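Local atomic coordinates of 5'-AMP-activated protein kinase subunit beta (Schizosaccharomyces pombe, PDB entry 2QRD), a protein that is the beta subunit of AMP-activated protein kinase, which probably holds the heterotrimer together and helps set where the kinase acts and on which substrates. Residues C38-N43 with Y86-M91; L64-T69 with L74-T79. One frame throughout, in Å; residues are numbered along the deposited sequence.

Contact 1: C38-N43 with Y86-M91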
ATOM      1  N   CYS B  38     -11.670  16.823  -0.307  1.00 55.40           N
ATOM      2  CA  CYS B  38     -10.965  15.669   0.232  1.00 54.30           C
ATOM      3  C   CYS B  38      -9.491  15.713  -0.197  1.00 52.67           C
ATOM      4  O   CYS B  38      -9.205  15.961  -1.368  1.00 52.44           O
ATOM      5  CB  CYS B  38     -11.683  14.383  -0.201  1.00 54.11           C
ATOM      6  SG  CYS B  38     -10.751  12.904   0.116  1.00 58.77           S
ATOM      7  N   ILE B  39      -8.565  15.518   0.757  1.00 51.45           N
ATOM      8  CA  ILE B  39      -7.122  15.679   0.481  1.00 50.22           C
ATOM      9  C   ILE B  39      -6.547  14.595  -0.406  1.00 49.72           C
ATOM     10  O   ILE B  39      -5.416  14.734  -0.872  1.00 49.78           O
ATOM     11  CB  ILE B  39      -6.192  15.821   1.743  1.00 50.15           C
ATOM     12  CG1 ILE B  39      -6.110  14.514   2.550  1.00 50.76           C
ATOM     13  CG2 ILE B  39      -6.553  17.058   2.588  1.00 50.11           C
ATOM     14  CD1 ILE B  39      -4.925  14.466   3.504  1.00 49.76           C
ATOM     15  N   LEU B  40      -7.306  13.524  -0.643  1.00 48.90           N
ATOM     16  CA  LEU B  40      -6.828  12.446  -1.511  1.00 48.08           C
ATOM     17  C   LEU B  40      -6.781  12.895  -2.950  1.00 48.38           C
ATOM     18  O   LEU B  40      -5.993  12.368  -3.735  1.00 48.29           O
ATOM     19  CB  LEU B  40      -7.656  11.174  -1.381  1.00 47.67           C
ATOM     20  CG  LEU B  40      -7.197  10.193  -0.307  1.00 46.19           C
ATOM     21  CD1 LEU B  40      -8.086   8.990  -0.319  1.00 41.92           C
ATOM     22  CD2 LEU B  40      -5.726   9.766  -0.490  1.00 46.56           C
ATOM     23  N   ASN B  41      -7.623  13.868  -3.284  1.00 48.34           N
ATOM     24  CA  ASN B  41      -7.669  14.418  -4.625  1.00 49.17           C
ATOM     25  C   ASN B  41      -6.460  15.281  -4.956  1.00 49.81           C
ATOM     26  O   ASN B  41      -6.405  15.930  -5.996  1.00 49.70           O
ATOM     27  CB  ASN B  41      -8.946  15.215  -4.798  1.00 49.17           C
ATOM     28  CG  ASN B  41     -10.133  14.376  -4.645  1.00 47.44           C
ATOM     29  OD1 ASN B  41     -10.069  13.185  -4.885  1.00 46.03           O
ATOM     30  ND2 ASN B  41     -11.238  14.972  -4.224  1.00 46.96           N
ATOM     31  N   SER B  42      -5.493  15.259  -4.047  1.00 50.95           N
ATOM     32  CA  SER B  42      -4.252  15.993  -4.192  1.00 51.96           C
ATOM     33  C   SER B  42      -3.112  15.037  -4.578  1.00 52.32           C
ATOM     34  O   SER B  42      -3.082  13.881  -4.140  1.00 52.17           O
ATOM     35  CB  SER B  42      -3.965  16.740  -2.883  1.00 51.85           C
ATOM     36  OG  SER B  42      -2.583  16.893  -2.646  1.00 53.06           O
ATOM     37  N   ASN B  43      -2.200  15.524  -5.421  1.00 52.83           N
ATOM     38  CA  ASN B  43      -0.959  14.806  -5.773  1.00 53.41           C
ATOM     39  C   ASN B  43       0.064  15.833  -6.246  1.00 53.63           C
ATOM     40  O   ASN B  43       0.719  15.680  -7.264  1.00 52.75           O
ATOM     41  CB  ASN B  43      -1.193  13.695  -6.825  1.00 53.53           C
ATOM     42  CG  ASN B  43      -0.041  12.671  -6.885  1.00 53.01           C
ATOM     43  OD1 ASN B  43       0.890  12.705  -6.070  1.00 52.75           O
ATOM     44  ND2 ASN B  43      -0.103  11.766  -7.866  1.00 50.60           N
ATOM     45  N   TYR B  86       0.499  11.764   9.707  1.00 50.79           N
ATOM     46  CA  TYR B  86      -0.855  11.401   9.325  1.00 51.11           C
ATOM     47  C   TYR B  86      -0.858  10.331   8.253  1.00 51.54           C
ATOM     48  O   TYR B  86      -0.110  10.435   7.310  1.00 53.11           O
ATOM     49  CB  TYR B  86      -1.556  12.664   8.828  1.00 51.39           C
ATOM     50  CG  TYR B  86      -1.602  13.738   9.887  1.00 50.73           C
ATOM     51  CD1 TYR B  86      -0.628  14.731   9.936  1.00 51.34           C
ATOM     52  CD2 TYR B  86      -2.603  13.741  10.860  1.00 49.37           C
ATOM     53  CE1 TYR B  86      -0.654  15.704  10.906  1.00 50.77           C
ATOM     54  CE2 TYR B  86      -2.654  14.705  11.827  1.00 49.61           C
ATOM     55  CZ  TYR B  86      -1.675  15.686  11.862  1.00 52.38           C
ATOM     56  OH  TYR B  86      -1.701  16.666  12.845  1.00 52.91           O
ATOM     57  N   VAL B  87      -1.677   9.294   8.400  1.00 51.98           N
ATOM     58  CA  VAL B  87      -1.828   8.245   7.385  1.00 51.72           C
ATOM     59  C   VAL B  87      -3.263   8.287   6.788  1.00 51.55           C
ATOM     60  O   VAL B  87      -4.270   8.101   7.505  1.00 50.06           O
ATOM     61  CB  VAL B  87      -1.672   6.819   7.978  1.00 52.60           C
ATOM     62  CG1 VAL B  87      -1.357   5.769   6.878  1.00 51.24           C
ATOM     63  CG2 VAL B  87      -0.713   6.780   9.126  1.00 52.31           C
ATOM     64  N   THR B  88      -3.362   8.513   5.485  1.00 51.88           N
ATOM     65  CA  THR B  88      -4.658   8.338   4.827  1.00 52.26           C
ATOM     66  C   THR B  88      -4.659   6.999   4.172  1.00 52.10           C
ATOM     67  O   THR B  88      -3.971   6.795   3.191  1.00 52.43           O
ATOM     68  CB  THR B  88      -4.969   9.463   3.895  1.00 51.71           C
ATOM     69  OG1 THR B  88      -4.977  10.650   4.672  1.00 52.07           O
ATOM     70  CG2 THR B  88      -6.332   9.277   3.247  1.00 52.47           C
ATOM     71  N   THR B  89      -5.366   6.045   4.782  1.00 52.46           N
ATOM     72  CA  THR B  89      -5.454   4.744   4.160  1.00 52.73           C
ATOM     73  C   THR B  89      -6.643   4.640   3.247  1.00 52.73           C
ATOM     74  O   THR B  89      -7.765   4.909   3.647  1.00 53.84           O
ATOM     75  CB  THR B  89      -5.233   3.504   5.098  1.00 53.00           C
ATOM     76  OG1 THR B  89      -6.259   2.522   4.887  1.00 55.57           O
ATOM     77  CG2 THR B  89      -5.104   3.850   6.503  1.00 51.11           C
ATOM     78  N   ALA B  90      -6.338   4.316   1.996  1.00 52.89           N
ATOM     79  CA  ALA B  90      -7.309   4.047   0.928  1.00 52.74           C
ATOM     80  C   ALA B  90      -7.417   2.535   0.730  1.00 52.27           C
ATOM     81  O   ALA B  90      -6.445   1.849   0.388  1.00 52.04           O
ATOM     82  CB  ALA B  90      -6.895   4.743  -0.368  1.00 51.66           C
ATOM     83  N   MET B  91      -8.599   2.025   1.008  1.00 51.68           N
ATOM     84  CA  MET B  91      -8.825   0.627   0.997  1.00 51.85           C
ATOM     85  C   MET B  91      -9.750   0.188  -0.154  1.00 51.54           C
ATOM     86  O   MET B  91     -10.778   0.809  -0.412  1.00 50.93           O
ATOM     87  CB  MET B  91      -9.398   0.239   2.334  1.00 52.89           C
ATOM     88  CG  MET B  91     -10.283  -0.971   2.300  1.00 55.25           C
ATOM     89  SD  MET B  91      -9.411  -2.391   2.858  1.00 66.00           S
ATOM     90  CE  MET B  91     -10.669  -3.009   3.989  1.00 57.41           C
TER

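Contact 2: L64-T69 with L74-T79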
ATOM      1  N   LEU B  64     -15.163   9.076   7.122  1.00 48.31           N
ATOM      2  CA  LEU B  64     -15.142   8.235   5.957  1.00 47.47           C
ATOM      3  C   LEU B  64     -15.160   9.073   4.647  1.00 48.08           C
ATOM      4  O   LEU B  64     -16.013   9.960   4.485  1.00 48.79           O
ATOM      5  CB  LEU B  64     -16.332   7.257   6.002  1.00 47.05           C
ATOM      6  CG  LEU B  64     -16.708   6.562   4.677  1.00 45.77           C
ATOM      7  CD1 LEU B  64     -15.631   5.550   4.280  1.00 45.91           C
ATOM      8  CD2 LEU B  64     -18.064   5.903   4.748  1.00 46.89           C
ATOM      9  N   ALA B  65     -14.235   8.783   3.731  1.00 47.21           N
ATOM     10  CA  ALA B  65     -14.362   9.232   2.345  1.00 47.65           C
ATOM     11  C   ALA B  65     -14.575   8.027   1.376  1.00 47.73           C
ATOM     12  O   ALA B  65     -14.347   6.880   1.743  1.00 48.99           O
ATOM     13  CB  ALA B  65     -13.160  10.114   1.923  1.00 46.67           C
ATOM     14  N   ALA B  66     -15.042   8.285   0.165  1.00 47.11           N
ATOM     15  CA  ALA B  66     -15.499   7.216  -0.735  1.00 48.11           C
ATOM     16  C   ALA B  66     -15.200   7.693  -2.141  1.00 48.44           C
ATOM     17  O   ALA B  66     -15.184   8.912  -2.373  1.00 48.87           O
ATOM     18  CB  ALA B  66     -17.056   6.925  -0.563  1.00 45.79           C
ATOM     19  N   ALA B  67     -14.970   6.753  -3.068  1.00 49.72           N
ATOM     20  CA  ALA B  67     -14.763   7.058  -4.506  1.00 50.89           C
ATOM     21  C   ALA B  67     -15.492   6.012  -5.346  1.00 52.51           C
ATOM     22  O   ALA B  67     -15.593   4.835  -4.915  1.00 52.73           O
ATOM     23  CB  ALA B  67     -13.279   7.050  -4.847  1.00 50.15           C
ATOM     24  N   ASN B  68     -16.022   6.414  -6.516  1.00 53.20           N
ATOM     25  CA  ASN B  68     -16.519   5.422  -7.462  1.00 54.09           C
ATOM     26  C   ASN B  68     -15.328   4.705  -8.071  1.00 53.75           C
ATOM     27  O   ASN B  68     -14.336   5.342  -8.413  1.00 55.03           O
ATOM     28  CB  ASN B  68     -17.279   6.037  -8.638  1.00 54.61           C
ATOM     29  CG  ASN B  68     -18.534   6.795  -8.244  1.00 56.53           C
ATOM     30  OD1 ASN B  68     -18.987   6.789  -7.098  1.00 58.20           O
ATOM     31  ND2 ASN B  68     -19.103   7.478  -9.236  1.00 57.71           N
ATOM     32  N   THR B  69     -15.427   3.399  -8.260  1.00 53.46           N
ATOM     33  CA  THR B  69     -14.470   2.712  -9.116  1.00 53.46           C
ATOM     34  C   THR B  69     -15.257   2.155 -10.272  1.00 53.16           C
ATOM     35  O   THR B  69     -16.467   2.025 -10.198  1.00 54.06           O
ATOM     36  CB  THR B  69     -13.756   1.520  -8.443  1.00 53.75           C
ATOM     37  OG1 THR B  69     -14.595   0.367  -8.568  1.00 56.32           O
ATOM     38  CG2 THR B  69     -13.433   1.776  -6.965  1.00 53.15           C
ATOM     39  N   LEU B  74     -15.333  -1.547  -3.773  1.00 48.10           N
ATOM     40  CA  LEU B  74     -15.466  -0.384  -2.896  1.00 49.46           C
ATOM     41  C   LEU B  74     -14.110   0.249  -2.659  1.00 49.80           C
ATOM     42  O   LEU B  74     -13.124  -0.459  -2.382  1.00 50.46           O
ATOM     43  CB  LEU B  74     -16.032  -0.800  -1.516  1.00 49.82           C
ATOM     44  CG  LEU B  74     -17.515  -1.198  -1.383  1.00 51.56           C
ATOM     45  CD1 LEU B  74     -17.759  -1.872  -0.049  1.00 52.13           C
ATOM     46  CD2 LEU B  74     -18.454   0.032  -1.548  1.00 53.34           C
ATOM     47  N   ALA B  75     -14.082   1.574  -2.744  1.00 49.09           N
ATOM     48  CA  ALA B  75     -12.947   2.357  -2.351  1.00 49.94           C
ATOM     49  C   ALA B  75     -13.350   3.257  -1.172  1.00 50.47           C
ATOM     50  O   ALA B  75     -14.260   4.078  -1.300  1.00 50.28           O
ATOM     51  CB  ALA B  75     -12.437   3.185  -3.554  1.00 50.28           C
ATOM     52  N   LEU B  76     -12.676   3.069  -0.035  1.00 50.83           N
ATOM     53  CA  LEU B  76     -12.995   3.716   1.234  1.00 51.73           C
ATOM     54  C   LEU B  76     -11.706   4.238   1.853  1.00 52.60           C
ATOM     55  O   LEU B  76     -10.660   3.607   1.702  1.00 53.17           O
ATOM     56  CB  LEU B  76     -13.702   2.727   2.196  1.00 51.97           C
ATOM     57  CG  LEU B  76     -14.953   2.006   1.648  1.00 51.86           C
ATOM     58  CD1 LEU B  76     -15.497   1.082   2.654  1.00 51.23           C
ATOM     59  CD2 LEU B  76     -16.084   2.972   1.174  1.00 48.97           C
ATOM     60  N   SER B  77     -11.761   5.403   2.506  1.00 52.77           N
ATOM     61  CA  SER B  77     -10.578   5.945   3.167  1.00 53.07           C
ATOM     62  C   SER B  77     -10.893   6.717   4.418  1.00 53.11           C
ATOM     63  O   SER B  77     -12.004   7.192   4.611  1.00 53.09           O
ATOM     64  CB  SER B  77      -9.743   6.826   2.236  1.00 54.18           C
ATOM     65  OG  SER B  77     -10.500   7.868   1.633  1.00 56.86           O
ATOM     66  N   ALA B  78      -9.897   6.826   5.284  1.00 53.18           N
ATOM     67  CA  ALA B  78      -9.993   7.740   6.403  1.00 53.24           C
ATOM     68  C   ALA B  78      -8.580   8.194   6.764  1.00 52.70           C
ATOM     69  O   ALA B  78      -7.623   7.515   6.440  1.00 52.33           O
ATOM     70  CB  ALA B  78     -10.731   7.097   7.584  1.00 52.44           C
ATOM     71  N   THR B  79      -8.469   9.371   7.374  1.00 53.34           N
ATOM     72  CA  THR B  79      -7.180   9.943   7.760  1.00 53.58           C
ATOM     73  C   THR B  79      -7.080   9.845   9.238  1.00 53.26           C
ATOM     74  O   THR B  79      -8.027  10.125   9.943  1.00 54.84           O
ATOM     75  CB  THR B  79      -7.023  11.425   7.311  1.00 53.53           C
ATOM     76  OG1 THR B  79      -6.995  11.478   5.881  1.00 54.68           O
ATOM     77  CG2 THR B  79      -5.706  12.035   7.815  1.00 52.26           C
TER

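Contact 1: C38-N43 with Y86-M91
Leu40 and Thr88 meet tip to tip and make the tight part of this contact. The methyl CG2 of Thr88 sits against the isobutyl fork of Leu40, 3.8 Å from CG and 4.0 Å from CD1. It stands there because CG2 lies anti to the backbone N of Thr88 (chi1 -60° for OG1), which turns the hydroxyl to the other flank. That hydroxyl is hydrogen-bonded to Thr79 OG1 on the adjoining strand; Ile39 crosses Thr88 at an angle, its CD1 4.0 Å from Thr88 OG1. A single 3-10 turn, residues 39-41, is thereby laid over one face of the antiparallel sheet in the beta-subunit interaction domain; its backbone closes with Asn41 N to Cys38 O at 3.2 Å. Cys38 SG also accepts a long hydrogen bond from Leu40 N (3.6 Å). Looser packing begins toward Ala90, whose CB is 4.4 Å from Leu40 CD1. The partly exposed Asn41 gives its ND2 to Trp13 O of the kinase chain, and Trp13 packs on Leu40 as well. Residues 86-91 pair in a parallel ladder with a strand of another protein chain, extending the sheet, and the side chain of Ala90 is about 7 Å from bound ADP.

Contact 2: L64-T69 with L74-T79
Peptide planes are the flat groups here, and those flanking Ala65 and Ser77 exchange two hydrogen bonds, which makes these residues an antiparallel hydrogen-bonded pair. Ala65 N reaches Ser77 O at 2.9 Å in a nearly straight bond (176° at the hydrogen), tilted modestly from the carbonyl plane. The return bond, Ser77 N to Ala65 O at 3.1 Å, is more bent, and its donor stands above the plane of the carbonyl. Each acceptor is also approached by a CA-H: Leu64 CA lies near Ser77 O, and Leu76 CA is 3.5 Å from Ala65 O. One face of this beta hairpin carries Ala65, Ala67, Ala75 and Ser77. There Ser77 OG, placed by chi1 54° between its own backbone N and carbonyl carbon, comes within 3.5 Å of Ala65 CB, while Ala75 CB is touched by Thr69 CG2 at 3.8 Å and by Ala67 CB at 4.2 Å. The face with Ala66 and Leu76 is apolar: Leu64 CD1 slants over to Leu76 CB at 4.0 Å, and Ala66 CB adds a looser contact with Leu76 CD2. Thr69 OG1 is hydrogen-bonded to Leu71 N and Val73 O within the connection. Strand 74-79 is the middle one in this chain, bonded on its other side to strand 85-93 through Leu76 with Met91 and Ala78 with Thr89, while Ala65 and Ala66 pair antiparallel with a strand of the kinase chain, which carries the sheet across the interface.

How the contacts relate
From the N terminus, the chain first passes 38-43, whose partner comes only near its end, at 86-91; contact 1 therefore closes a long loop that holds helix 46-49 and the ADP-binding residues Asp49, Gln50 and Ser51. Contact 2 is nested inside that loop and closes a short one, 64-69 turning back to 74-79. Strand 74-82 then leads directly into strand 85-93, so both contacts reach one antiparallel sheet, with their centres about 9 Å apart. They touch where Leu40 CD1 packs on Ser77 OG at 3.3 Å, tying the 3-10 turn to strand 74-82 as well as to strand 85-93.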